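Local coordinates for protein L-ornithine 5-monooxygenase (Pseudomonas aeruginosa, PDB 3S5W) that catalyses the FAD- and NADPH-dependent N5-hydroxylation of L-ornithine, the first step in making the hydroxamate siderophore pyoverdin, at residues H31-V36 and L59-L64; T181-V186 and K409-A414; P195-A200 and E340-T345; K202-V207 and Q347-A352. One frame throughout, in Å; residues are numbered along the deposited sequence. Where two conformers were deposited one is given.

In the fold
The four contacts show how chemistry follows place in a flavoprotein that binds FAD and NADP. Interactions 1 and 2 are core pairings of parallel strands in the sheet beside FAD; strands 30-36 and 183-186 are neighbours there, so the two contacts run on into each other, built from backbone ladders and apolar side chains. Interactions 3 and 4 lie about 40 Å away, centre to centre, where the chain leading into strand 207-209 meets an antiparallel three-stranded sheet. Interaction 3 is a surface contact and interaction 4 is partly buried; both rely on side-chain packing, apolar in the former and helped by an internal salt bridge in the latter. Strands 337-345 and 348-355 pair directly, joining interactions 3 and 4.

Interaction 1. Residues H31-V36 and L59-L64; sequences HDLIGV and LEVLFL. With FAD (flavin-adenine dinucleotide), chain C.
Strands 33-36 and 61-64 run parallel, 13° apart, with Leu33 beside Val61 and Val36 beside Leu64. Their ladder alternates regularly: Leu62 N donates to Leu33 O (3.0 Å), Gly35 N to Leu62 O (2.8 Å) and Leu64 N to Gly35 O. At the entrance the carbonyl O of Glu60 is gripped twice, by Asp32 N and, in a longer bond, by Leu33 N. Asp32 adds a side-chain link, its OD2 accepting from Glu60 N at 2.9 Å through the anti lone pair in a bond of 170°.

On the side of Ile34 and Leu62, CD1 of Leu62 sits over one face of the His31 ring, 3.9 Å from its centroid, a CH-pi contact. Farther along, Ile34 CG2, anti to its own backbone N, meets Leu64 CG at 4.1 Å. On the other side Leu33 CD2 touches Val61 CG1 at 3.9 Å, while the Phe63 ring lies obliquely beside its paired Gly35, CD1 3.8 Å from Gly35 CA.

Helix 40-56 links the strands in a beta-alpha-beta unit and packs on Leu33 and Phe63. Val36 and Leu64 border the FAD adenine, strand 183-186 continues the sheet beyond 30-36, and helix 432-447 closes over Leu33 and Leu59.

Interaction 2. Residues T181-V186 and K409-A414; sequences TRALVV and KVAIYA
Leu184 and Ile412 lie side by side and point the same way, the relation expected of directly paired residues in a parallel sheet. CD2 of Leu184 meets CG2 of Ile412 at 4.1 Å. The methyl is placed there by a first torsion that sets CG2 of Ile412 anti to the backbone N and beside the carbonyl carbon, level with Leu184 CD2. Val186 continues this face, its CB lying 4.4 Å from CB of Ala414.

On the other face the pairing is less even. Val185 and Tyr413 approach at a slant, and CG2 of Val185 touches the Tyr413 CB at 4.0 Å rather than the ring. The tyrosine ring instead turns its edge to the carbonyl of Leu184, whose O lies near the ring plane. Its distant hydroxyl is hydrogen-bonded to Ser442 OG, and is thus tied to helix 432-447 while the ring edge faces the strand. Ala183 and Ala411 fill the same face with single methyls, and before the strand Val410 rests its CB on Arg182 O at 3.3 Å.

These side chains ride on a backbone ladder: Leu184 N donates to Ala411 O, Tyr413 N to Leu184 O (2.8 Å, 172°) and Val186 N to Tyr413 O (2.7 Å). CA-H...O contacts, such as Ile412 CA to Leu184 O, lie between them.

Segments separated by more than 220 residues of chain thus become adjacent parallel strands, their directions 12° apart. Strand 30-36 flanks 183-186 on its other edge, an arrangement characteristic of the Rossmann-like FAD-binding domain of flavoprotein monooxygenases.

Interaction 3. Residues P195-A200 and E340-T345; sequences PQVFRA and ERATAT. With NAP (NADP nicotinamide-adenine-dinucleotide phosphate), chain F.
Val197 and Phe198 pack against Ala342, joining a turn-rich loop to an outer strand, 337-345, of an antiparallel three-stranded sheet. The tight part is small, made of apolar side chains against each other and against the strand backbone. Val197 points at the strand, and its CG2, set anti to the backbone N, lies along the main chain: it is 3.6 Å from Ala342 N and 3.7 Å from Arg341 CA. The Phe198 ring approaches Ala342 obliquely, roughly at right angles to the approach of Val197, its CE1 3.7 Å from Ala342 CB. Leu351 of the neighbouring strand and Val369 and Leu371 of strand 368-371 continue the packing around this ring, so the phenylalanine ties the small sheet to the larger parallel one.

Outward from this core the contact loosens. Glu340, exposed, and Arg341, partly so, direct their side chains away from the loop, held by charges on strand 348-355: Glu340 by Arg354, Arg341 by Glu350. Backbone bonds from Phe198 N to Pro195 O and Arg199 N to Gln196 O shape the loop.

At its start the same loop borders the bound NADP: Pro195 lies against the adenine amino end, its CB 3.6 Å from N6A of the nucleotide.

Interaction 4. Residues K202-V207 and Q347-A352; sequences KGDGRV and QGIELA
An Asx turn combined with a type I beta turn, Asp204 to Val207, leads into strand 207-209, an edge strand of the five-stranded parallel sheet, and lays its side chains on strand 348-355 of the three-stranded antiparallel sheet. Ile349 is the main partner on the strand. Its CD1 methyl rests over one face of the Arg206 guanidinium, 3.6 Å from NE, while Gly348 meets the same group with its CA 3.5 Å from Arg206 NH1. Ile349 CG1 also touches Val207 CG2 at 3.8 Å, the two side chains crossing at about a right angle.

The flat guanidinium can act as a platform because Asp204 holds it in place. The carboxylate, with its CG anti to the backbone N (chi1 -166°), meets Arg206 side-on, in the guanidinium plane, and both oxygens use their syn lone pairs. NH1 is hydrogen-bonded to Thr345 O, at the turn between outer strand 337-345 and middle strand 348-355.

Two donors share Asp204 OD1: Arg206 N at 3.2 Å, through the anti lone pair, closes the Asx turn, and Arg206 NE, at 2.9 Å and 170°, makes one half of the salt bridge. The second half runs from Arg206 NH2 to Asp204 OD2, at 3.0 Å.

Interaction 1. Residues H31-V36 and L59-L64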
# COMPACT_ATOMS: atom_id res chain seq x y z
N HIS A 31 -11.35 5.16 -25.28
CA HIS A 31 -10.44 5.94 -24.43
C HIS A 31 -9.01 5.69 -24.82
O HIS A 31 -8.68 4.66 -25.40
CB HIS A 31 -10.68 5.62 -22.94
CG HIS A 31 -12.10 5.87 -22.51
ND1 HIS A 31 -12.57 7.13 -22.21
CD2 HIS A 31 -13.15 5.03 -22.38
CE1 HIS A 31 -13.86 7.05 -21.90
NE2 HIS A 31 -14.23 5.79 -21.98
N ASP A 32 -8.15 6.67 -24.52
CA ASP A 32 -6.71 6.51 -24.72
C ASP A 32 -6.09 5.67 -23.59
O ASP A 32 -5.23 4.83 -23.84
CB ASP A 32 -6.02 7.88 -24.84
CG ASP A 32 -6.35 8.58 -26.16
OD1 ASP A 32 -6.14 7.96 -27.22
OD2 ASP A 32 -6.79 9.75 -26.14
N LEU A 33 -6.55 5.92 -22.36
CA LEU A 33 -6.05 5.22 -21.18
C LEU A 33 -7.15 5.00 -20.19
O LEU A 33 -7.92 5.92 -19.87
CB LEU A 33 -4.92 6.03 -20.49
CG LEU A 33 -4.25 5.38 -19.26
CD1 LEU A 33 -3.32 4.20 -19.66
CD2 LEU A 33 -3.51 6.45 -18.43
N ILE A 34 -7.22 3.79 -19.66
CA ILE A 34 -7.99 3.55 -18.46
C ILE A 34 -7.05 3.02 -17.38
O ILE A 34 -6.19 2.20 -17.67
CB ILE A 34 -9.18 2.58 -18.70
CG1 ILE A 34 -10.13 3.16 -19.76
CG2 ILE A 34 -9.97 2.30 -17.38
CD1 ILE A 34 -11.35 2.26 -20.05
N GLY A 35 -7.24 3.50 -16.15
CA GLY A 35 -6.47 3.04 -15.01
C GLY A 35 -7.32 2.28 -14.03
O GLY A 35 -8.46 2.66 -13.75
N VAL A 36 -6.77 1.19 -13.51
CA VAL A 36 -7.37 0.46 -12.43
C VAL A 36 -6.79 1.06 -11.14
O VAL A 36 -5.58 0.90 -10.86
CB VAL A 36 -7.03 -1.03 -12.50
CG1 VAL A 36 -7.75 -1.78 -11.38
CG2 VAL A 36 -7.38 -1.59 -13.87
N LEU A 59 -5.06 13.76 -23.66
CA LEU A 59 -5.55 12.41 -23.95
C LEU A 59 -6.92 12.19 -23.33
O LEU A 59 -7.34 12.96 -22.47
CB LEU A 59 -4.57 11.33 -23.47
CG LEU A 59 -3.19 11.23 -24.13
CD1 LEU A 59 -2.32 10.24 -23.39
CD2 LEU A 59 -3.26 10.87 -25.62
N GLU A 60 -7.63 11.16 -23.80
CA GLU A 60 -8.92 10.79 -23.25
C GLU A 60 -8.73 9.71 -22.17
O GLU A 60 -8.53 8.54 -22.49
CB GLU A 60 -9.86 10.29 -24.36
CG GLU A 60 -10.75 11.38 -24.95
CD GLU A 60 -12.02 11.59 -24.13
OE1 GLU A 60 -12.55 10.60 -23.58
OE2 GLU A 60 -12.48 12.75 -24.03
N VAL A 61 -8.80 10.11 -20.90
CA VAL A 61 -8.33 9.25 -19.79
C VAL A 61 -9.39 9.06 -18.68
O VAL A 61 -10.09 10.00 -18.32
CB VAL A 61 -6.96 9.79 -19.20
CG1 VAL A 61 -6.46 8.91 -18.09
CG2 VAL A 61 -5.90 9.88 -20.29
N LEU A 62 -9.50 7.84 -18.17
CA LEU A 62 -10.31 7.54 -16.99
C LEU A 62 -9.54 6.72 -15.95
O LEU A 62 -8.80 5.79 -16.30
CB LEU A 62 -11.57 6.73 -17.34
CG LEU A 62 -12.71 7.37 -18.14
CD1 LEU A 62 -13.79 6.30 -18.33
CD2 LEU A 62 -13.27 8.56 -17.44
N PHE A 63 -9.75 7.04 -14.68
CA PHE A 63 -9.22 6.20 -13.60
C PHE A 63 -10.36 5.72 -12.76
O PHE A 63 -11.10 6.54 -12.25
CB PHE A 63 -8.22 6.98 -12.74
CG PHE A 63 -7.03 7.45 -13.51
CD1 PHE A 63 -5.93 6.60 -13.72
CD2 PHE A 63 -7.01 8.74 -14.05
CE1 PHE A 63 -4.85 7.03 -14.46
CE2 PHE A 63 -5.91 9.18 -14.76
CZ PHE A 63 -4.83 8.33 -14.97
N LEU A 64 -10.51 4.41 -12.63
CA LEU A 64 -11.62 3.81 -11.89
C LEU A 64 -11.18 3.35 -10.51
O LEU A 64 -10.15 2.68 -10.40
CB LEU A 64 -12.20 2.60 -12.66
CG LEU A 64 -12.52 2.73 -14.16
CD1 LEU A 64 -13.30 1.48 -14.64
CD2 LEU A 64 -13.25 4.00 -14.54
PA FAD C . -3.02 2.17 -3.31
O1A FAD C . -3.15 0.90 -2.55
O2A FAD C . -2.81 3.43 -2.46
O5B FAD C . -4.35 2.40 -4.22
C5B FAD C . -4.90 1.32 -4.94
C4B FAD C . -6.31 1.76 -5.29
O4B FAD C . -6.86 0.78 -6.12
C3B FAD C . -7.18 1.82 -4.04
O3B FAD C . -7.72 3.11 -3.89
C2B FAD C . -8.27 0.76 -4.29
O2B FAD C . -9.56 1.22 -3.91
C1B FAD C . -8.22 0.61 -5.78
N9A FAD C . -8.57 -0.70 -6.30
C8A FAD C . -8.05 -1.94 -5.93
N7A FAD C . -8.61 -2.88 -6.74
C5A FAD C . -9.44 -2.25 -7.61
C6A FAD C . -10.26 -2.72 -8.64
N6A FAD C . -10.14 -3.99 -9.08
N1A FAD C . -11.01 -1.80 -9.36
C2A FAD C . -10.97 -0.45 -9.10
N3A FAD C . -10.16 0.03 -8.08
C4A FAD C . -9.42 -0.87 -7.35
N1 FAD C . 4.22 4.48 1.60
C2 FAD C . 5.06 5.55 1.90
O2 FAD C . 5.87 5.94 1.09
N3 FAD C . 4.98 6.17 3.13
C4 FAD C . 4.07 5.78 4.07
O4 FAD C . 4.00 6.41 5.15
C4X FAD C . 3.22 4.69 3.78
N5 FAD C . 2.30 4.26 4.73
C5X FAD C . 1.48 3.18 4.44
C6 FAD C . 0.56 2.75 5.40
C7 FAD C . -0.28 1.67 5.15
C7M FAD C . -1.24 1.26 6.24
C8 FAD C . -0.17 1.00 3.94
C8M FAD C . -1.04 -0.17 3.59
C9 FAD C . 0.74 1.42 2.97
C9A FAD C . 1.57 2.52 3.20
N10 FAD C . 2.50 2.96 2.25
C10 FAD C . 3.33 4.03 2.55
C1' FAD C . 2.68 2.27 0.93
C2' FAD C . 1.53 2.50 -0.08
O2' FAD C . 1.56 1.33 -0.90
C3' FAD C . 1.82 3.74 -0.91
O3' FAD C . 1.98 4.91 -0.09
C4' FAD C . 0.68 4.04 -1.91
O4' FAD C . -0.57 4.00 -1.22
C5' FAD C . 0.67 3.14 -3.18
O5' FAD C . -0.17 3.76 -4.12
P FAD C . -1.00 2.94 -5.24
O1P FAD C . -1.89 3.96 -5.91
O2P FAD C . 0.01 2.22 -6.09
O3P FAD C . -1.87 1.91 -4.38

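Interaction 2. Residues T181-V186 and K409-A414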
# COMPACT_ATOMS: atom_id res chain seq x y z
N THR A 181 -10.62 0.79 -24.50
CA THR A 181 -9.40 1.60 -24.35
C THR A 181 -8.21 1.12 -25.18
O THR A 181 -8.03 -0.08 -25.36
CB THR A 181 -8.98 1.71 -22.83
OG1 THR A 181 -7.91 2.66 -22.70
CG2 THR A 181 -8.52 0.37 -22.28
N ARG A 182 -7.40 2.06 -25.67
CA ARG A 182 -6.12 1.76 -26.36
C ARG A 182 -4.97 1.30 -25.42
O ARG A 182 -4.01 0.65 -25.84
CB ARG A 182 -5.64 2.98 -27.19
CG ARG A 182 -6.69 3.57 -28.15
CD ARG A 182 -6.17 4.78 -28.93
NE ARG A 182 -7.07 5.14 -30.03
CZ ARG A 182 -8.06 6.03 -29.97
NH1 ARG A 182 -8.32 6.69 -28.84
NH2 ARG A 182 -8.80 6.28 -31.05
N ALA A 183 -5.08 1.66 -24.14
CA ALA A 183 -4.00 1.40 -23.17
C ALA A 183 -4.58 1.30 -21.75
O ALA A 183 -5.65 1.88 -21.46
CB ALA A 183 -2.95 2.52 -23.24
N LEU A 184 -3.87 0.58 -20.90
CA LEU A 184 -4.30 0.28 -19.54
C LEU A 184 -3.16 0.51 -18.56
O LEU A 184 -2.02 0.14 -18.84
CB LEU A 184 -4.72 -1.18 -19.44
CG LEU A 184 -5.34 -1.71 -18.14
CD1 LEU A 184 -6.76 -1.17 -17.86
CD2 LEU A 184 -5.37 -3.23 -18.20
N VAL A 185 -3.49 1.08 -17.40
CA VAL A 185 -2.49 1.13 -16.31
C VAL A 185 -3.10 0.47 -15.06
O VAL A 185 -4.16 0.84 -14.61
CB VAL A 185 -1.90 2.56 -16.10
CG1 VAL A 185 -2.99 3.57 -15.73
CG2 VAL A 185 -0.79 2.56 -15.01
N VAL A 186 -2.43 -0.56 -14.56
CA VAL A 186 -2.94 -1.37 -13.45
C VAL A 186 -2.23 -0.98 -12.15
O VAL A 186 -1.07 -1.32 -11.97
CB VAL A 186 -2.76 -2.88 -13.73
CG1 VAL A 186 -3.29 -3.70 -12.58
CG2 VAL A 186 -3.54 -3.30 -15.01
N LYS A 409 -1.27 -5.18 -29.70
CA LYS A 409 -0.91 -3.84 -30.18
C LYS A 409 -1.15 -2.75 -29.12
O LYS A 409 -0.82 -1.58 -29.32
CB LYS A 409 -1.71 -3.50 -31.44
CG LYS A 409 -1.61 -4.52 -32.58
CD LYS A 409 -0.32 -4.36 -33.38
CE LYS A 409 -0.41 -3.15 -34.31
NZ LYS A 409 0.87 -2.90 -35.01
N VAL A 410 -1.78 -3.15 -28.02
CA VAL A 410 -2.12 -2.22 -26.94
C VAL A 410 -0.98 -2.22 -25.91
O VAL A 410 -0.24 -3.20 -25.81
CB VAL A 410 -3.44 -2.59 -26.24
CG1 VAL A 410 -4.61 -2.43 -27.19
CG2 VAL A 410 -3.39 -4.00 -25.70
N ALA A 411 -0.87 -1.13 -25.17
CA ALA A 411 0.14 -1.00 -24.11
C ALA A 411 -0.54 -1.20 -22.76
O ALA A 411 -1.58 -0.60 -22.50
CB ALA A 411 0.81 0.38 -24.19
N ILE A 412 0.03 -2.08 -21.93
CA ILE A 412 -0.44 -2.30 -20.57
C ILE A 412 0.71 -2.00 -19.59
O ILE A 412 1.80 -2.55 -19.70
CB ILE A 412 -0.90 -3.75 -20.36
CG1 ILE A 412 -1.97 -4.12 -21.44
CG2 ILE A 412 -1.42 -3.96 -18.92
CD1 ILE A 412 -2.18 -5.59 -21.61
N TYR A 413 0.45 -1.09 -18.65
CA TYR A 413 1.45 -0.72 -17.63
C TYR A 413 0.95 -1.19 -16.26
O TYR A 413 -0.26 -1.32 -16.05
CB TYR A 413 1.65 0.80 -17.64
CG TYR A 413 2.14 1.36 -18.94
CD1 TYR A 413 1.26 1.68 -19.98
CD2 TYR A 413 3.50 1.60 -19.14
CE1 TYR A 413 1.73 2.22 -21.19
CE2 TYR A 413 3.97 2.15 -20.34
CZ TYR A 413 3.06 2.46 -21.37
OH TYR A 413 3.52 2.99 -22.56
N ALA A 414 1.88 -1.44 -15.33
CA ALA A 414 1.51 -1.79 -13.97
C ALA A 414 2.38 -1.00 -12.99
O ALA A 414 3.55 -0.84 -13.25
CB ALA A 414 1.65 -3.28 -13.75

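Interaction 3. Residues P195-A200 and E340-T345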
# COMPACT_ATOMS: atom_id res chain seq x y z
N PRO A 195 -1.77 -15.31 7.16
CA PRO A 195 -1.05 -16.58 7.42
C PRO A 195 -2.01 -17.77 7.26
O PRO A 195 -3.20 -17.65 7.56
CB PRO A 195 -0.62 -16.47 8.88
CG PRO A 195 -0.52 -14.97 9.12
CD PRO A 195 -1.75 -14.45 8.35
N GLN A 196 -1.50 -18.91 6.78
CA GLN A 196 -2.38 -20.01 6.42
C GLN A 196 -3.27 -20.47 7.56
O GLN A 196 -4.45 -20.77 7.36
CB GLN A 196 -1.62 -21.17 5.76
CG GLN A 196 -2.58 -22.22 5.09
CD GLN A 196 -3.24 -23.12 6.13
OE1 GLN A 196 -2.67 -23.36 7.20
NE2 GLN A 196 -4.44 -23.64 5.82
N VAL A 197 -2.71 -20.51 8.76
CA VAL A 197 -3.46 -20.93 9.96
C VAL A 197 -4.76 -20.14 10.19
O VAL A 197 -5.66 -20.62 10.89
CB VAL A 197 -2.54 -20.98 11.25
CG1 VAL A 197 -2.09 -19.56 11.74
CG2 VAL A 197 -3.21 -21.77 12.37
N PHE A 198 -4.84 -18.93 9.66
CA PHE A 198 -6.04 -18.13 9.86
C PHE A 198 -7.01 -18.21 8.71
O PHE A 198 -8.09 -17.63 8.81
CB PHE A 198 -5.68 -16.66 10.15
CG PHE A 198 -5.07 -16.48 11.48
CD1 PHE A 198 -5.87 -16.47 12.62
CD2 PHE A 198 -3.70 -16.37 11.61
CE1 PHE A 198 -5.33 -16.34 13.86
CE2 PHE A 198 -3.13 -16.22 12.85
CZ PHE A 198 -3.95 -16.21 13.99
N ARG A 199 -6.66 -18.90 7.62
CA ARG A 199 -7.53 -18.93 6.42
C ARG A 199 -8.90 -19.57 6.66
O ARG A 199 -9.93 -19.13 6.08
CB ARG A 199 -6.78 -19.57 5.23
CG ARG A 199 -5.67 -18.65 4.74
CD ARG A 199 -4.68 -19.28 3.80
NE ARG A 199 -3.46 -18.47 3.72
CZ ARG A 199 -2.42 -18.75 2.96
NH1 ARG A 199 -2.43 -19.82 2.17
NH2 ARG A 199 -1.37 -17.94 2.97
N ALA A 200 -8.93 -20.58 7.52
CA ALA A 200 -10.17 -21.28 7.92
C ALA A 200 -11.13 -20.37 8.68
O ALA A 200 -12.31 -20.68 8.81
CB ALA A 200 -9.87 -22.49 8.75
N GLU A 340 0.30 -21.92 16.02
CA GLU A 340 0.29 -23.27 15.42
C GLU A 340 -1.11 -23.76 15.06
O GLU A 340 -1.27 -24.54 14.15
CB GLU A 340 0.95 -24.28 16.36
CG GLU A 340 2.44 -24.14 16.41
CD GLU A 340 3.14 -25.40 16.94
OE1 GLU A 340 2.48 -26.35 17.45
OE2 GLU A 340 4.37 -25.42 16.82
N ARG A 341 -2.11 -23.26 15.78
CA ARG A 341 -3.51 -23.60 15.53
C ARG A 341 -4.36 -22.38 15.92
O ARG A 341 -4.05 -21.70 16.89
CB ARG A 341 -3.92 -24.84 16.38
CG ARG A 341 -5.38 -25.32 16.12
CD ARG A 341 -5.90 -26.44 17.07
NE ARG A 341 -5.57 -26.29 18.50
CZ ARG A 341 -6.17 -25.47 19.37
NH1 ARG A 341 -7.15 -24.65 18.99
NH2 ARG A 341 -5.78 -25.45 20.64
N ALA A 342 -5.43 -22.12 15.18
CA ALA A 342 -6.38 -21.07 15.58
C ALA A 342 -7.78 -21.63 15.40
O ALA A 342 -8.11 -22.11 14.31
CB ALA A 342 -6.18 -19.82 14.73
N THR A 343 -8.58 -21.60 16.47
CA THR A 343 -9.87 -22.26 16.45
C THR A 343 -10.95 -21.30 16.97
O THR A 343 -10.75 -20.68 18.02
CB THR A 343 -9.86 -23.55 17.35
OG1 THR A 343 -8.73 -24.37 17.02
CG2 THR A 343 -11.17 -24.37 17.17
N ALA A 344 -12.06 -21.20 16.25
CA ALA A 344 -13.25 -20.50 16.75
C ALA A 344 -13.93 -21.32 17.85
O ALA A 344 -14.19 -22.51 17.66
CB ALA A 344 -14.25 -20.25 15.60
N THR A 345 -14.19 -20.68 18.99
CA THR A 345 -15.01 -21.27 20.07
C THR A 345 -16.09 -20.26 20.49
O THR A 345 -16.01 -19.06 20.16
CB THR A 345 -14.18 -21.70 21.33
OG1 THR A 345 -13.73 -20.55 22.06
CG2 THR A 345 -12.96 -22.59 20.98
PA NAP F . 5.52 -5.87 6.98
O1A NAP F . 6.66 -4.98 7.21
O2A NAP F . 5.64 -6.73 5.82
O5B NAP F . 5.25 -6.62 8.36
C5B NAP F . 4.64 -7.85 8.28
C4B NAP F . 4.74 -8.39 9.70
O4B NAP F . 3.91 -9.51 9.68
C3B NAP F . 6.17 -8.84 10.02
O3B NAP F . 6.31 -8.68 11.42
C2B NAP F . 6.07 -10.34 9.65
O2B NAP F . 6.91 -11.12 10.45
C1B NAP F . 4.61 -10.68 10.04
N9A NAP F . 4.16 -11.86 9.29
C8A NAP F . 4.02 -11.98 7.93
N7A NAP F . 3.60 -13.23 7.62
C5A NAP F . 3.50 -13.91 8.78
C6A NAP F . 3.14 -15.23 9.06
N6A NAP F . 2.84 -16.07 8.07
N1A NAP F . 3.13 -15.65 10.35
C2A NAP F . 3.45 -14.81 11.39
N3A NAP F . 3.81 -13.50 11.12
C4A NAP F . 3.85 -13.07 9.84
O3 NAP F . 4.13 -5.05 6.94
PN NAP F . 3.58 -3.72 7.71
O1N NAP F . 2.14 -3.61 7.30
O2N NAP F . 3.89 -3.72 9.18
O5D NAP F . 4.46 -2.65 6.89
C5D NAP F . 5.21 -1.54 7.35
C4D NAP F . 5.03 -0.60 6.16
O4D NAP F . 5.01 0.77 6.45
C3D NAP F . 6.04 -0.67 5.03
O3D NAP F . 6.06 -1.94 4.43
C2D NAP F . 5.52 0.48 4.16
O2D NAP F . 4.58 0.14 3.15
C1D NAP F . 4.84 1.40 5.19
P2B NAP F . 8.33 -11.72 9.93
O1X NAP F . 8.56 -12.82 10.96
O2X NAP F . 9.27 -10.53 10.03
O3X NAP F . 8.18 -12.18 8.51

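Interaction 4. Residues K202-V207 and Q347-A352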
# COMPACT_ATOMS: atom_id res chain seq x y z
N LYS A 202 -11.70 -17.19 7.90
CA LYS A 202 -12.26 -16.18 7.01
C LYS A 202 -13.76 -16.11 7.29
O LYS A 202 -14.43 -17.15 7.37
CB LYS A 202 -12.00 -16.50 5.53
CG LYS A 202 -12.65 -15.51 4.52
CD LYS A 202 -12.33 -15.82 3.05
CE LYS A 202 -12.88 -17.19 2.61
NZ LYS A 202 -12.26 -17.66 1.33
N GLY A 203 -14.29 -14.92 7.48
CA GLY A 203 -15.72 -14.81 7.72
C GLY A 203 -16.10 -14.73 9.17
O GLY A 203 -17.23 -14.36 9.50
N ASP A 204 -15.16 -15.09 10.06
CA ASP A 204 -15.35 -14.87 11.48
C ASP A 204 -14.91 -13.43 11.79
O ASP A 204 -13.73 -13.09 11.64
CB ASP A 204 -14.54 -15.89 12.31
CG ASP A 204 -14.97 -15.93 13.77
OD1 ASP A 204 -15.12 -14.87 14.42
OD2 ASP A 204 -15.12 -17.05 14.30
N GLY A 205 -15.88 -12.61 12.20
CA GLY A 205 -15.66 -11.17 12.44
C GLY A 205 -14.64 -10.84 13.54
O GLY A 205 -14.16 -9.70 13.62
N ARG A 206 -14.36 -11.81 14.40
CA ARG A 206 -13.36 -11.69 15.48
C ARG A 206 -11.89 -11.69 15.00
O ARG A 206 -10.98 -11.37 15.76
CB ARG A 206 -13.57 -12.81 16.51
CG ARG A 206 -14.94 -12.66 17.20
CD ARG A 206 -15.27 -13.84 18.07
NE ARG A 206 -15.38 -15.09 17.32
CZ ARG A 206 -15.72 -16.25 17.88
NH1 ARG A 206 -16.00 -16.29 19.19
NH2 ARG A 206 -15.77 -17.37 17.16
N VAL A 207 -11.67 -12.10 13.75
CA VAL A 207 -10.35 -12.14 13.14
C VAL A 207 -10.35 -11.21 11.95
O VAL A 207 -11.20 -11.34 11.06
CB VAL A 207 -9.96 -13.59 12.70
CG1 VAL A 207 -8.55 -13.62 12.07
CG2 VAL A 207 -10.01 -14.53 13.90
N GLN A 347 -16.36 -19.05 23.34
CA GLN A 347 -15.65 -18.11 24.25
C GLN A 347 -14.66 -17.14 23.57
O GLN A 347 -14.17 -16.22 24.21
CB GLN A 347 -14.88 -18.86 25.35
CG GLN A 347 -15.75 -19.58 26.41
CD GLN A 347 -16.20 -20.96 25.97
OE1 GLN A 347 -17.40 -21.27 26.00
NE2 GLN A 347 -15.25 -21.80 25.54
N GLY A 348 -14.35 -17.36 22.29
CA GLY A 348 -13.40 -16.51 21.57
C GLY A 348 -12.56 -17.29 20.57
O GLY A 348 -12.95 -18.40 20.17
N ILE A 349 -11.46 -16.69 20.12
CA ILE A 349 -10.55 -17.34 19.20
C ILE A 349 -9.42 -17.95 20.04
O ILE A 349 -8.67 -17.22 20.72
CB ILE A 349 -10.00 -16.36 18.09
CG1 ILE A 349 -11.16 -15.67 17.34
CG2 ILE A 349 -9.03 -17.08 17.13
CD1 ILE A 349 -12.16 -16.65 16.67
N GLU A 350 -9.31 -19.27 19.99
CA GLU A 350 -8.32 -19.98 20.78
C GLU A 350 -7.06 -20.14 19.93
O GLU A 350 -7.12 -20.64 18.82
CB GLU A 350 -8.90 -21.33 21.25
CG GLU A 350 -7.94 -22.15 22.07
CD GLU A 350 -8.54 -23.47 22.48
OE1 GLU A 350 -9.47 -23.47 23.31
OE2 GLU A 350 -8.09 -24.49 21.95
N LEU A 351 -5.92 -19.68 20.45
CA LEU A 351 -4.68 -19.77 19.69
C LEU A 351 -3.74 -20.69 20.45
O LEU A 351 -3.56 -20.51 21.65
CB LEU A 351 -3.99 -18.39 19.59
CG LEU A 351 -4.71 -17.25 18.85
CD1 LEU A 351 -3.75 -16.05 18.70
CD2 LEU A 351 -5.24 -17.68 17.49
N ALA A 352 -3.17 -21.65 19.73
CA ALA A 352 -2.12 -22.51 20.27
C ALA A 352 -0.80 -21.86 19.87
O ALA A 352 -0.49 -21.73 18.68
CB ALA A 352 -2.25 -23.95 19.74